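Local coordinates for protein cytochrome c (Pseudomonas aeruginosa, PDB 6RTE) that acts as a dihydro-heme d1 dehydrogenase in heme d1 biosynthesis, pairing a heme c domain with an eight-bladed beta-propeller, at residues R191-A196 / T203-Y208; N221-A226 / R269-Y274; P356-G361 / F372-I377; L441-G446 / V473-H478. All blocks are in the same frame, centred on the assembly; numbering follows the deposited sequence.

Contact 1. Residues R191-A196 / T203-Y208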
loop_
_atom_site.group_PDB
_atom_site.type_symbol
_atom_site.label_atom_id
_atom_site.label_comp_id
_atom_site.label_asym_id
_atom_site.label_seq_id
_atom_site.Cartn_x
_atom_site.Cartn_y
_atom_site.Cartn_z
ATOM N N ARG A 191 -10.314 -10.917 -11.778
ATOM C CA ARG A 191 -11.713 -10.524 -11.670
ATOM C C ARG A 191 -12.005 -9.783 -10.370
ATOM O O ARG A 191 -12.842 -8.862 -10.350
ATOM C CB ARG A 191 -12.620 -11.751 -11.763
ATOM C CG ARG A 191 -14.068 -11.421 -11.417
ATOM C CD ARG A 191 -14.982 -12.621 -11.515
ATOM N NE ARG A 191 -16.293 -12.314 -10.945
ATOM C CZ ARG A 191 -17.269 -13.201 -10.800
ATOM N NH1 ARG A 191 -17.106 -14.458 -11.216
ATOM N NH2 ARG A 191 -18.413 -12.822 -10.262
ATOM N N LEU A 192 -11.363 -10.188 -9.271
ATOM C CA LEU A 192 -11.646 -9.629 -7.956
ATOM C C LEU A 192 -10.498 -8.739 -7.481
ATOM O O LEU A 192 -9.323 -9.001 -7.766
ATOM C CB LEU A 192 -11.892 -10.743 -6.937
ATOM C CG LEU A 192 -12.967 -11.778 -7.295
ATOM C CD1 LEU A 192 -12.940 -12.913 -6.285
ATOM C CD2 LEU A 192 -14.364 -11.153 -7.373
ATOM N N VAL A 193 -10.842 -7.692 -6.738
ATOM C CA VAL A 193 -9.848 -6.761 -6.202
ATOM C C VAL A 193 -10.119 -6.565 -4.714
ATOM O O VAL A 193 -11.278 -6.485 -4.278
ATOM C CB VAL A 193 -9.822 -5.430 -6.983
ATOM C CG1 VAL A 193 -11.171 -4.794 -7.052
ATOM C CG2 VAL A 193 -8.799 -4.460 -6.387
ATOM N N TYR A 194 -9.041 -6.535 -3.940
ATOM C CA TYR A 194 -9.074 -6.516 -2.480
ATOM C C TYR A 194 -8.394 -5.245 -1.995
ATOM O O TYR A 194 -7.253 -4.971 -2.373
ATOM C CB TYR A 194 -8.370 -7.757 -1.903
ATOM C CG TYR A 194 -8.958 -9.072 -2.360
ATOM C CD1 TYR A 194 -8.680 -9.586 -3.631
ATOM C CD2 TYR A 194 -9.802 -9.797 -1.536
ATOM C CE1 TYR A 194 -9.236 -10.789 -4.058
ATOM C CE2 TYR A 194 -10.364 -11.006 -1.957
ATOM C CZ TYR A 194 -10.082 -11.493 -3.214
ATOM O OH TYR A 194 -10.649 -12.695 -3.620
ATOM N N PHE A 195 -9.109 -4.467 -1.184
ATOM C CA PHE A 195 -8.620 -3.220 -0.632
ATOM C C PHE A 195 -8.446 -3.358 0.880
ATOM O O PHE A 195 -9.254 -4.007 1.549
ATOM C CB PHE A 195 -9.600 -2.068 -0.906
ATOM C CG PHE A 195 -9.885 -1.826 -2.364
ATOM C CD1 PHE A 195 -9.073 -0.982 -3.113
ATOM C CD2 PHE A 195 -10.990 -2.410 -2.972
ATOM C CE1 PHE A 195 -9.353 -0.732 -4.465
ATOM C CE2 PHE A 195 -11.281 -2.163 -4.320
ATOM C CZ PHE A 195 -10.459 -1.326 -5.065
ATOM N N ALA A 196 -7.416 -2.719 1.417
ATOM C CA ALA A 196 -7.248 -2.595 2.861
ATOM C C ALA A 196 -7.265 -1.119 3.220
ATOM O O ALA A 196 -6.710 -0.285 2.492
ATOM C CB ALA A 196 -5.949 -3.251 3.334
ATOM N N THR A 203 -12.119 -4.738 1.847
ATOM C CA THR A 203 -13.221 -4.680 0.894
ATOM C C THR A 203 -12.912 -5.596 -0.287
ATOM O O THR A 203 -11.818 -5.540 -0.854
ATOM C CB THR A 203 -13.454 -3.239 0.394
ATOM O OG1 THR A 203 -13.671 -2.363 1.512
ATOM C CG2 THR A 203 -14.666 -3.152 -0.552
ATOM N N LEU A 204 -13.877 -6.443 -0.646
ATOM C CA LEU A 204 -13.803 -7.291 -1.832
ATOM C C LEU A 204 -14.742 -6.729 -2.888
ATOM O O LEU A 204 -15.938 -6.560 -2.634
ATOM C CB LEU A 204 -14.175 -8.733 -1.488
ATOM C CG LEU A 204 -14.328 -9.721 -2.652
ATOM C CD1 LEU A 204 -13.094 -9.741 -3.544
ATOM C CD2 LEU A 204 -14.635 -11.110 -2.091
ATOM N N TYR A 205 -14.203 -6.454 -4.080
ATOM C CA TYR A 205 -14.945 -5.833 -5.168
ATOM C C TYR A 205 -14.868 -6.721 -6.397
ATOM O O TYR A 205 -13.781 -7.160 -6.780
ATOM C CB TYR A 205 -14.376 -4.445 -5.478
ATOM C CG TYR A 205 -15.184 -3.628 -6.454
ATOM C CD1 TYR A 205 -16.265 -2.876 -6.023
ATOM C CD2 TYR A 205 -14.848 -3.585 -7.799
ATOM C CE1 TYR A 205 -17.001 -2.106 -6.908
ATOM C CE2 TYR A 205 -15.587 -2.817 -8.696
ATOM C CZ TYR A 205 -16.656 -2.084 -8.237
ATOM O OH TYR A 205 -17.382 -1.325 -9.097
ATOM N N ASP A 206 -16.018 -6.972 -7.015
ATOM C CA ASP A 206 -16.128 -7.808 -8.204
ATOM C C ASP A 206 -16.098 -6.906 -9.431
ATOM O O ASP A 206 -17.071 -6.203 -9.716
ATOM C CB ASP A 206 -17.414 -8.626 -8.157
ATOM C CG ASP A 206 -17.617 -9.480 -9.406
ATOM O OD1 ASP A 206 -16.725 -9.515 -10.282
ATOM O OD2 ASP A 206 -18.687 -10.110 -9.499
ATOM N N LEU A 207 -14.976 -6.919 -10.158
ATOM C CA LEU A 207 -14.847 -6.035 -11.315
ATOM C C LEU A 207 -15.831 -6.396 -12.412
ATOM O O LEU A 207 -16.305 -5.503 -13.133
ATOM C CB LEU A 207 -13.418 -6.073 -11.857
ATOM C CG LEU A 207 -12.349 -5.399 -10.990
ATOM C CD1 LEU A 207 -10.950 -5.816 -11.440
ATOM C CD2 LEU A 207 -12.505 -3.882 -11.033
ATOM N N TYR A 208 -16.162 -7.684 -12.567
ATOM C CA TYR A 208 -17.077 -8.065 -13.639
ATOM C C TYR A 208 -18.475 -7.495 -13.418
ATOM O O TYR A 208 -19.143 -7.086 -14.375
ATOM C CB TYR A 208 -17.177 -9.586 -13.776
ATOM C CG TYR A 208 -15.965 -10.259 -14.360
ATOM C CD1 TYR A 208 -14.803 -9.549 -14.619
ATOM C CD2 TYR A 208 -15.984 -11.619 -14.642
ATOM C CE1 TYR A 208 -13.683 -10.171 -15.126
ATOM C CE2 TYR A 208 -14.870 -12.252 -15.161
ATOM C CZ TYR A 208 -13.724 -11.522 -15.404
ATOM O OH TYR A 208 -12.612 -12.136 -15.918
#
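Arg191 reaches across to Asp206 and Tyr208 and buries more surface than any other residue here. Its CG lies anti to the backbone N (chi1 170°), and the chain stays extended to NE. This carries the guanidinium side-on to the carboxylate. NE meets Asp206 OD1 at 2.9 Å, and NH2 meets Asp206 OD2 at 2.8 Å. Both oxygens lie in the guanidinium plane, but the carboxylate is turned 41° to it. OD1 also accepts from Tyr208 N in an Asx turn. It is thus held from both faces of the carboxylate, by Arg191 NE on one and Tyr208 N on the other. OD2 has a further partner in Asn209. The aliphatic part of Arg191 lies over the face of the Tyr208 ring, with CG 3.6 Å from the ring centroid in a CH-pi contact.

Leu204 shares a sheet face with Tyr194. Its CD1 sits over one face of the Tyr194 ring, 3.4 Å from CE2, and also touches Leu192 CB. On the opposite face of the sheet Thr203 pairs with Phe195, whose N binds Thr203 O at 2.9 Å. Val193 and Tyr205 form the next hydrogen-bonded pair. This is an antiparallel hairpin within one propeller blade, its strands tied by regular backbone bonds. Where the paired strands end, away from the hairpin loop, charge pairing engages both carboxylate oxygens beside a tyrosine face.

Contact 2. Residues N221-A226 / R269-Y274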
loop_
_atom_site.group_PDB
_atom_site.type_symbol
_atom_site.label_atom_id
_atom_site.label_comp_id
_atom_site.label_asym_id
_atom_site.label_seq_id
_atom_site.Cartn_x
_atom_site.Cartn_y
_atom_site.Cartn_z
ATOM N N ASN A 221 -5.730 -0.999 13.191
ATOM C CA ASN A 221 -4.776 -0.251 12.378
ATOM C C ASN A 221 -4.057 -1.277 11.515
ATOM O O ASN A 221 -3.338 -2.148 12.034
ATOM C CB ASN A 221 -3.800 0.552 13.226
ATOM C CG ASN A 221 -2.943 1.491 12.396
ATOM O OD1 ASN A 221 -1.770 1.227 12.155
ATOM N ND2 ASN A 221 -3.529 2.589 11.957
ATOM N N THR A 222 -4.262 -1.187 10.206
ATOM C CA THR A 222 -3.841 -2.214 9.261
ATOM C C THR A 222 -2.750 -1.661 8.353
ATOM O O THR A 222 -2.757 -0.478 8.009
ATOM C CB THR A 222 -5.035 -2.690 8.431
ATOM O OG1 THR A 222 -5.934 -3.397 9.289
ATOM C CG2 THR A 222 -4.600 -3.615 7.287
ATOM N N ARG A 223 -1.799 -2.519 7.991
ATOM C CA ARG A 223 -0.687 -2.137 7.127
ATOM C C ARG A 223 -0.952 -2.481 5.663
ATOM O O ARG A 223 -0.956 -1.595 4.805
ATOM C CB ARG A 223 0.609 -2.800 7.614
ATOM C CG ARG A 223 1.131 -2.231 8.929
ATOM C CD ARG A 223 1.846 -0.890 8.734
ATOM N NE ARG A 223 3.211 -1.103 8.254
ATOM C CZ ARG A 223 4.146 -0.162 8.199
ATOM N NH1 ARG A 223 3.877 1.080 8.577
ATOM N NH2 ARG A 223 5.356 -0.472 7.761
ATOM N N ASN A 224 -1.164 -3.750 5.347
ATOM C CA ASN A 224 -1.492 -4.125 3.978
ATOM C C ASN A 224 -2.067 -5.535 3.992
ATOM O O ASN A 224 -2.248 -6.153 5.051
ATOM C CB ASN A 224 -0.270 -4.001 3.044
ATOM C CG ASN A 224 0.706 -5.159 3.177
ATOM O OD1 ASN A 224 0.961 -5.664 4.264
ATOM N ND2 ASN A 224 1.253 -5.596 2.045
ATOM N N LEU A 225 -2.394 -6.034 2.805
ATOM C CA LEU A 225 -2.860 -7.407 2.686
ATOM C C LEU A 225 -2.249 -8.036 1.451
ATOM O O LEU A 225 -1.660 -7.362 0.604
ATOM C CB LEU A 225 -4.397 -7.490 2.651
ATOM C CG LEU A 225 -5.172 -6.761 1.556
ATOM C CD1 LEU A 225 -5.014 -7.416 0.191
ATOM C CD2 LEU A 225 -6.642 -6.723 1.969
ATOM N N ALA A 226 -2.394 -9.354 1.369
ATOM C CA ALA A 226 -1.852 -10.140 0.275
ATOM C C ALA A 226 -2.857 -11.244 -0.023
ATOM O O ALA A 226 -3.603 -11.679 0.857
ATOM C CB ALA A 226 -0.468 -10.719 0.621
ATOM N N ARG A 269 4.278 -5.892 16.044
ATOM C CA ARG A 269 3.489 -5.419 14.924
ATOM C C ARG A 269 3.932 -6.134 13.649
ATOM O O ARG A 269 5.087 -6.542 13.517
ATOM C CB ARG A 269 3.662 -3.909 14.751
ATOM C CG ARG A 269 3.194 -3.088 15.933
ATOM C CD ARG A 269 3.641 -1.629 15.817
ATOM N NE ARG A 269 5.091 -1.499 15.986
ATOM C CZ ARG A 269 5.755 -0.354 15.889
ATOM N NH1 ARG A 269 5.106 0.776 15.639
ATOM N NH2 ARG A 269 7.068 -0.342 16.056
ATOM N N VAL A 270 2.998 -6.302 12.719
ATOM C CA VAL A 270 3.326 -6.800 11.387
ATOM C C VAL A 270 3.621 -5.595 10.513
ATOM O O VAL A 270 2.787 -4.696 10.391
ATOM C CB VAL A 270 2.185 -7.642 10.792
ATOM C CG1 VAL A 270 2.519 -8.006 9.351
ATOM C CG2 VAL A 270 1.964 -8.909 11.621
ATOM N N SER A 271 4.802 -5.576 9.889
ATOM C CA SER A 271 5.136 -4.466 9.016
ATOM C C SER A 271 4.462 -4.596 7.649
ATOM O O SER A 271 3.898 -3.621 7.136
ATOM C CB SER A 271 6.646 -4.365 8.850
ATOM O OG SER A 271 6.930 -3.248 8.030
ATOM N N ALA A 272 4.514 -5.783 7.046
ATOM C CA ALA A 272 3.914 -5.991 5.729
ATOM C C ALA A 272 3.812 -7.483 5.450
ATOM O O ALA A 272 4.631 -8.275 5.931
ATOM C CB ALA A 272 4.741 -5.303 4.630
ATOM N N VAL A 273 2.797 -7.855 4.645
ATOM C CA VAL A 273 2.616 -9.219 4.172
ATOM C C VAL A 273 2.800 -9.222 2.659
ATOM O O VAL A 273 2.455 -8.256 1.976
ATOM C CB VAL A 273 1.231 -9.787 4.562
ATOM C CG1 VAL A 273 1.098 -9.850 6.088
ATOM C CG2 VAL A 273 0.083 -8.950 3.975
ATOM N N TYR A 274 3.370 -10.314 2.142
ATOM C CA TYR A 274 3.645 -10.464 0.720
ATOM C C TYR A 274 3.316 -11.890 0.290
ATOM O O TYR A 274 3.348 -12.823 1.094
ATOM C CB TYR A 274 5.113 -10.180 0.380
ATOM C CG TYR A 274 5.695 -8.918 0.996
ATOM C CD1 TYR A 274 6.277 -8.943 2.262
ATOM C CD2 TYR A 274 5.669 -7.716 0.314
ATOM C CE1 TYR A 274 6.817 -7.792 2.835
ATOM C CE2 TYR A 274 6.205 -6.556 0.874
ATOM C CZ TYR A 274 6.780 -6.603 2.130
ATOM O OH TYR A 274 7.312 -5.459 2.688
#
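Arg223 NE gives its hydrogen to Ser271 O at 2.8 Å, almost straight (172°). The donor lies in the carbonyl plane, on a lone pair. NH2 of the same guanidinium reaches Ser271 OG at 3.2 Å, a longer and more bent bond. The arginine thus takes both oxygens of one serine side-on. Bends at chi2 and chi3 shape its chain, and CG comes within 3.3 Å of Val270 O. That buried oxygen has no polar partner in the model. Ser271 OG is also bonded to Asp315.

Asn224 makes a second two-point grip. OD1 accepts from Val273 N at 2.9 Å, and ND2 donates to Val273 O at 2.9 Å. Its side-chain amide therefore meets the N-H and C=O of one residue, much as the backbone of a neighbouring strand would. The two strands are nearly parallel, 11° apart, and each is the first strand of its own four-stranded blade in the propeller. Both carry a classic beta bulge here: Arg223 and Asn224 face Gly237, and Ser271 and Ala272 face Ala285. Between these two segments every hydrogen bond uses a side chain. Further along, Val273 CG2 packs on Ala226 CB at 3.8 Å. Leu235 and Leu244 also touch Val273, and Leu244 reaches Val270.

Contact 3. Residues P356-G361 / F372-I377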
loop_
_atom_site.group_PDB
_atom_site.type_symbol
_atom_site.label_atom_id
_atom_site.label_comp_id
_atom_site.label_asym_id
_atom_site.label_seq_id
_atom_site.Cartn_x
_atom_site.Cartn_y
_atom_site.Cartn_z
ATOM N N PRO A 356 17.482 3.183 1.593
ATOM C CA PRO A 356 16.806 2.955 0.314
ATOM C C PRO A 356 15.468 2.259 0.495
ATOM O O PRO A 356 15.278 1.433 1.391
ATOM C CB PRO A 356 17.796 2.069 -0.455
ATOM C CG PRO A 356 18.517 1.322 0.608
ATOM C CD PRO A 356 18.612 2.254 1.793
ATOM N N HIS A 357 14.530 2.619 -0.379
ATOM C CA HIS A 357 13.170 2.081 -0.345
ATOM C C HIS A 357 13.156 0.790 -1.163
ATOM O O HIS A 357 12.678 0.735 -2.297
ATOM C CB HIS A 357 12.190 3.120 -0.876
ATOM C CG HIS A 357 10.754 2.708 -0.790
ATOM N ND1 HIS A 357 10.310 1.718 0.061
ATOM C CD2 HIS A 357 9.661 3.152 -1.453
ATOM C CE1 HIS A 357 9.005 1.569 -0.083
ATOM N NE2 HIS A 357 8.586 2.427 -0.997
ATOM N N LEU A 358 13.702 -0.274 -0.562
ATOM C CA LEU A 358 13.900 -1.521 -1.298
ATOM C C LEU A 358 12.588 -2.099 -1.809
ATOM O O LEU A 358 12.560 -2.725 -2.876
ATOM C CB LEU A 358 14.611 -2.545 -0.413
ATOM C CG LEU A 358 16.068 -2.240 -0.053
ATOM C CD1 LEU A 358 16.582 -3.276 0.936
ATOM C CD2 LEU A 358 16.944 -2.199 -1.291
ATOM N N GLY A 359 11.493 -1.905 -1.070
ATOM C CA GLY A 359 10.224 -2.478 -1.477
ATOM C C GLY A 359 9.765 -2.015 -2.842
ATOM O O GLY A 359 9.015 -2.721 -3.519
ATOM N N SER A 360 10.204 -0.830 -3.268
ATOM C CA SER A 360 9.804 -0.264 -4.549
ATOM C C SER A 360 10.819 -0.505 -5.659
ATOM O O SER A 360 10.594 -0.063 -6.788
ATOM C CB SER A 360 9.558 1.241 -4.405
ATOM O OG SER A 360 8.448 1.491 -3.563
ATOM N N GLY A 361 11.921 -1.194 -5.376
ATOM C CA GLY A 361 12.912 -1.440 -6.398
ATOM C C GLY A 361 12.429 -2.431 -7.437
ATOM O O GLY A 361 11.514 -3.219 -7.210
ATOM N N PHE A 372 19.253 -4.697 -10.426
ATOM C CA PHE A 372 18.232 -4.216 -9.502
ATOM C C PHE A 372 18.469 -2.742 -9.214
ATOM O O PHE A 372 19.609 -2.316 -9.002
ATOM C CB PHE A 372 18.247 -5.023 -8.193
ATOM C CG PHE A 372 17.336 -4.478 -7.120
ATOM C CD1 PHE A 372 15.974 -4.740 -7.143
ATOM C CD2 PHE A 372 17.848 -3.724 -6.077
ATOM C CE1 PHE A 372 15.140 -4.256 -6.153
ATOM C CE2 PHE A 372 17.016 -3.232 -5.083
ATOM C CZ PHE A 372 15.660 -3.503 -5.121
ATOM N N ALA A 373 17.387 -1.966 -9.215
ATOM C CA ALA A 373 17.455 -0.531 -8.976
ATOM C C ALA A 373 16.442 -0.148 -7.908
ATOM O O ALA A 373 15.327 -0.684 -7.875
ATOM C CB ALA A 373 17.183 0.258 -10.261
ATOM N N THR A 374 16.832 0.778 -7.031
ATOM C CA THR A 374 15.969 1.182 -5.935
ATOM C C THR A 374 16.008 2.688 -5.716
ATOM O O THR A 374 17.090 3.294 -5.749
ATOM C CB THR A 374 16.366 0.471 -4.630
ATOM O OG1 THR A 374 15.491 0.889 -3.573
ATOM C CG2 THR A 374 17.809 0.789 -4.252
ATOM N N PRO A 375 14.845 3.321 -5.487
ATOM C CA PRO A 375 14.843 4.726 -5.058
ATOM C C PRO A 375 15.294 4.855 -3.610
ATOM O O PRO A 375 15.680 3.853 -2.999
ATOM C CB PRO A 375 13.382 5.148 -5.245
ATOM C CG PRO A 375 12.608 3.883 -5.042
ATOM C CD PRO A 375 13.477 2.766 -5.570
ATOM N N ASN A 376 15.232 6.059 -3.043
ATOM C CA ASN A 376 15.803 6.316 -1.724
ATOM C C ASN A 376 14.949 7.318 -0.960
ATOM O O ASN A 376 14.500 8.322 -1.521
ATOM C CB ASN A 376 17.242 6.834 -1.853
ATOM C CG ASN A 376 18.001 6.766 -0.547
ATOM O OD1 ASN A 376 17.741 7.540 0.375
ATOM N ND2 ASN A 376 18.951 5.844 -0.463
ATOM N N ILE A 377 14.750 7.049 0.334
ATOM C CA ILE A 377 13.801 7.818 1.132
ATOM C C ILE A 377 14.415 9.128 1.630
ATOM O O ILE A 377 13.728 10.155 1.699
ATOM C CB ILE A 377 13.276 6.953 2.300
ATOM C CG1 ILE A 377 12.475 5.767 1.748
ATOM C CG2 ILE A 377 12.423 7.781 3.254
ATOM C CD1 ILE A 377 11.730 4.951 2.799
#
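The Phe372 ring takes the carbonyl oxygen of Leu358 at its edge, in the ring plane, with CZ 3.9 Å from that O. Leu358 CD2 touches CE2 of the same ring at 3.9 Å, and the two side chains cross at about a right angle. Gly361 C is 3.5 Å from Phe372 CE1. This glycine has no room for a side chain, because Phe372 CZ and Ala373 O occupy that direction. His357 CG is anti to the backbone N (chi1 -176°), which brings the ring under Ser360 N, above the centre of one face. His357 CB packs against Ile377 CG1 at 3.7 Å, and ND1 is bonded to Asp316.

The backbones meet beside these rings. His357 N donates to Pro375 O at 3.1 Å, from above the carbonyl plane rather than on a lone pair. Thr374 OG1 lies 3.1 Å from His357 O. Its CG2 rests 4.0 Å from Pro356 CB. Asn376 ND2 lies near Pro356 and is bonded to Ser353 O. His357 centres an inverse gamma turn, and 358-360 forms a short 3-10 segment. This is a loop leading into strand 362-365, the first of its propeller blade, and packed on the end of the adjacent strand 370-374.

Contact 4. Residues L441-G446 / V473-H478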
loop_
_atom_site.group_PDB
_atom_site.type_symbol
_atom_site.label_atom_id
_atom_site.label_comp_id
_atom_site.label_asym_id
_atom_site.label_seq_id
_atom_site.Cartn_x
_atom_site.Cartn_y
_atom_site.Cartn_z
ATOM N N LEU A 441 9.588 14.050 -17.432
ATOM C CA LEU A 441 8.181 14.364 -17.659
ATOM C C LEU A 441 7.670 15.215 -16.505
ATOM O O LEU A 441 7.851 14.853 -15.340
ATOM C CB LEU A 441 7.339 13.085 -17.792
ATOM C CG LEU A 441 7.552 12.199 -19.026
ATOM C CD1 LEU A 441 6.618 11.003 -18.975
ATOM C CD2 LEU A 441 7.340 12.973 -20.310
ATOM N N ARG A 442 7.030 16.341 -16.826
ATOM C CA ARG A 442 6.581 17.314 -15.829
ATOM C C ARG A 442 5.114 17.635 -16.079
ATOM O O ARG A 442 4.780 18.709 -16.601
ATOM C CB ARG A 442 7.440 18.578 -15.875
ATOM C CG ARG A 442 7.288 19.488 -14.668
ATOM C CD ARG A 442 8.283 20.643 -14.727
ATOM N NE ARG A 442 8.136 21.563 -13.602
ATOM C CZ ARG A 442 8.757 22.737 -13.509
ATOM N NH1 ARG A 442 9.570 23.141 -14.476
ATOM N NH2 ARG A 442 8.563 23.514 -12.449
ATOM N N PRO A 443 4.204 16.737 -15.690
ATOM C CA PRO A 443 2.796 16.911 -16.090
ATOM C C PRO A 443 2.158 18.184 -15.557
ATOM O O PRO A 443 1.415 18.851 -16.286
ATOM C CB PRO A 443 2.116 15.650 -15.530
ATOM C CG PRO A 443 2.996 15.202 -14.420
ATOM C CD PRO A 443 4.396 15.547 -14.843
ATOM N N SER A 444 2.424 18.540 -14.304
ATOM C CA SER A 444 1.849 19.729 -13.681
ATOM C C SER A 444 2.965 20.477 -12.968
ATOM O O SER A 444 3.227 20.239 -11.778
ATOM C CB SER A 444 0.725 19.365 -12.713
ATOM O OG SER A 444 -0.445 18.996 -13.416
ATOM N N PRO A 445 3.652 21.400 -13.664
ATOM C CA PRO A 445 4.766 22.117 -13.030
ATOM C C PRO A 445 4.391 22.715 -11.683
ATOM O O PRO A 445 3.433 23.486 -11.577
ATOM C CB PRO A 445 5.110 23.201 -14.062
ATOM C CG PRO A 445 4.716 22.599 -15.371
ATOM C CD PRO A 445 3.486 21.781 -15.080
ATOM N N GLY A 446 5.136 22.351 -10.641
ATOM C CA GLY A 446 4.922 22.874 -9.314
ATOM C C GLY A 446 4.200 21.937 -8.369
ATOM O O GLY A 446 4.243 22.156 -7.149
ATOM N N VAL A 473 -2.647 11.593 -15.711
ATOM C CA VAL A 473 -2.125 12.056 -16.994
ATOM C C VAL A 473 -1.636 10.855 -17.787
ATOM O O VAL A 473 -0.763 10.104 -17.320
ATOM C CB VAL A 473 -0.992 13.082 -16.815
ATOM C CG1 VAL A 473 -0.692 13.778 -18.148
ATOM C CG2 VAL A 473 -1.358 14.090 -15.747
ATOM N N VAL A 474 -2.191 10.684 -18.990
ATOM C CA VAL A 474 -1.881 9.557 -19.864
ATOM C C VAL A 474 -0.815 9.999 -20.856
ATOM O O VAL A 474 -0.949 11.049 -21.494
ATOM C CB VAL A 474 -3.137 9.058 -20.598
ATOM C CG1 VAL A 474 -2.830 7.799 -21.430
ATOM C CG2 VAL A 474 -4.256 8.782 -19.603
ATOM N N TYR A 475 0.239 9.194 -20.988
ATOM C CA TYR A 475 1.350 9.468 -21.882
ATOM C C TYR A 475 1.545 8.302 -22.840
ATOM O O TYR A 475 1.429 7.140 -22.444
ATOM C CB TYR A 475 2.659 9.674 -21.112
ATOM C CG TYR A 475 2.783 10.986 -20.381
ATOM C CD1 TYR A 475 2.201 11.166 -19.135
ATOM C CD2 TYR A 475 3.508 12.035 -20.923
ATOM C CE1 TYR A 475 2.322 12.363 -18.457
ATOM C CE2 TYR A 475 3.637 13.237 -20.251
ATOM C CZ TYR A 475 3.040 13.392 -19.018
ATOM O OH TYR A 475 3.162 14.582 -18.344
ATOM N N ASP A 476 1.859 8.619 -24.092
ATOM C CA ASP A 476 2.361 7.610 -25.016
ATOM C C ASP A 476 3.751 7.183 -24.554
ATOM O O ASP A 476 4.667 8.012 -24.479
ATOM C CB ASP A 476 2.399 8.170 -26.438
ATOM C CG ASP A 476 2.731 7.113 -27.478
ATOM O OD1 ASP A 476 3.652 6.304 -27.243
ATOM O OD2 ASP A 476 2.067 7.099 -28.541
ATOM N N ALA A 477 3.907 5.896 -24.237
ATOM C CA ALA A 477 5.116 5.430 -23.567
ATOM C C ALA A 477 6.348 5.472 -24.462
ATOM O O ALA A 477 7.468 5.450 -23.944
ATOM C CB ALA A 477 4.910 4.006 -23.046
ATOM N N HIS A 478 6.176 5.524 -25.783
ATOM C CA HIS A 478 7.304 5.587 -26.707
ATOM C C HIS A 478 7.559 7.001 -27.220
ATOM O O HIS A 478 8.689 7.490 -27.141
ATOM C CB HIS A 478 7.068 4.628 -27.878
ATOM C CG HIS A 478 6.989 3.191 -27.462
ATOM N ND1 HIS A 478 8.108 2.443 -27.159
ATOM C CD2 HIS A 478 5.928 2.372 -27.281
ATOM C CE1 HIS A 478 7.739 1.222 -26.817
ATOM N NE2 HIS A 478 6.420 1.153 -26.882
#
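Leu441 and Pro443 fit round the ring of Tyr475, one over its face and the other at its rim. Leu441 CD1 sits over one ring face, 4.0 Å from the centroid and 16° off the normal, in a CH-pi contact. CD2 reaches Tyr475 CE2 at 3.7 Å. Both methyls lie on the same side of the ring, CD1 over the face and CD2 out past the CE2 rim. The two side chains slide past each other in opposite directions.

Pro443 meets the phenol end. Its CB lies near the ring plane, 3.2 Å from Tyr475 OH, and the proline and tyrosine cross at about a right angle. CB also touches Val473 CG2 at 3.8 Å, from a direction roughly at right angles to the hydroxyl. Pro443 CB therefore fills the notch between the tyrosine hydroxyl and the valine branch. Tyr475 CG is anti to the carbonyl carbon (chi1 -74°), which directs the ring toward Leu441 and Pro443. Leu463 of the neighbouring strand 460-465 backs Leu441 and Tyr475, and Val465 backs Pro443.

Arg442 CB points away from the strand, and its guanidinium pairs with Asp425. The segment 441-446 follows the last strand of one propeller blade and runs into the next blade, whose third strand holds Val473 and Tyr475. The two segments share no hydrogen bond. The contact rests on apolar fit and a CH-pi contact, while Pro443 turns its carbonyl to Arg485.

The four contacts follow one another along the chain, all within the beta-propeller. Contact 1 lies inside one blade. Contact 2 joins the first strands of the next two blades, and contact 3 lies at the start of a later blade. Contact 4 spans two blades near the end of the chain. Contacts 1 and 2 touch, Leu225 packing on Tyr194 and Ala196; the centres of the two contacts are about 18 Å apart. Contacts 2 and 3 do not touch, though their nearest atoms are about 6 Å apart. Contacts 1 and 3 lie on opposite sides of the chain centre. Contact 4 is farthest out, about 32 Å from contact 2 between centres. In this propeller strands pair within blades, and side chains and loops join one blade to the next.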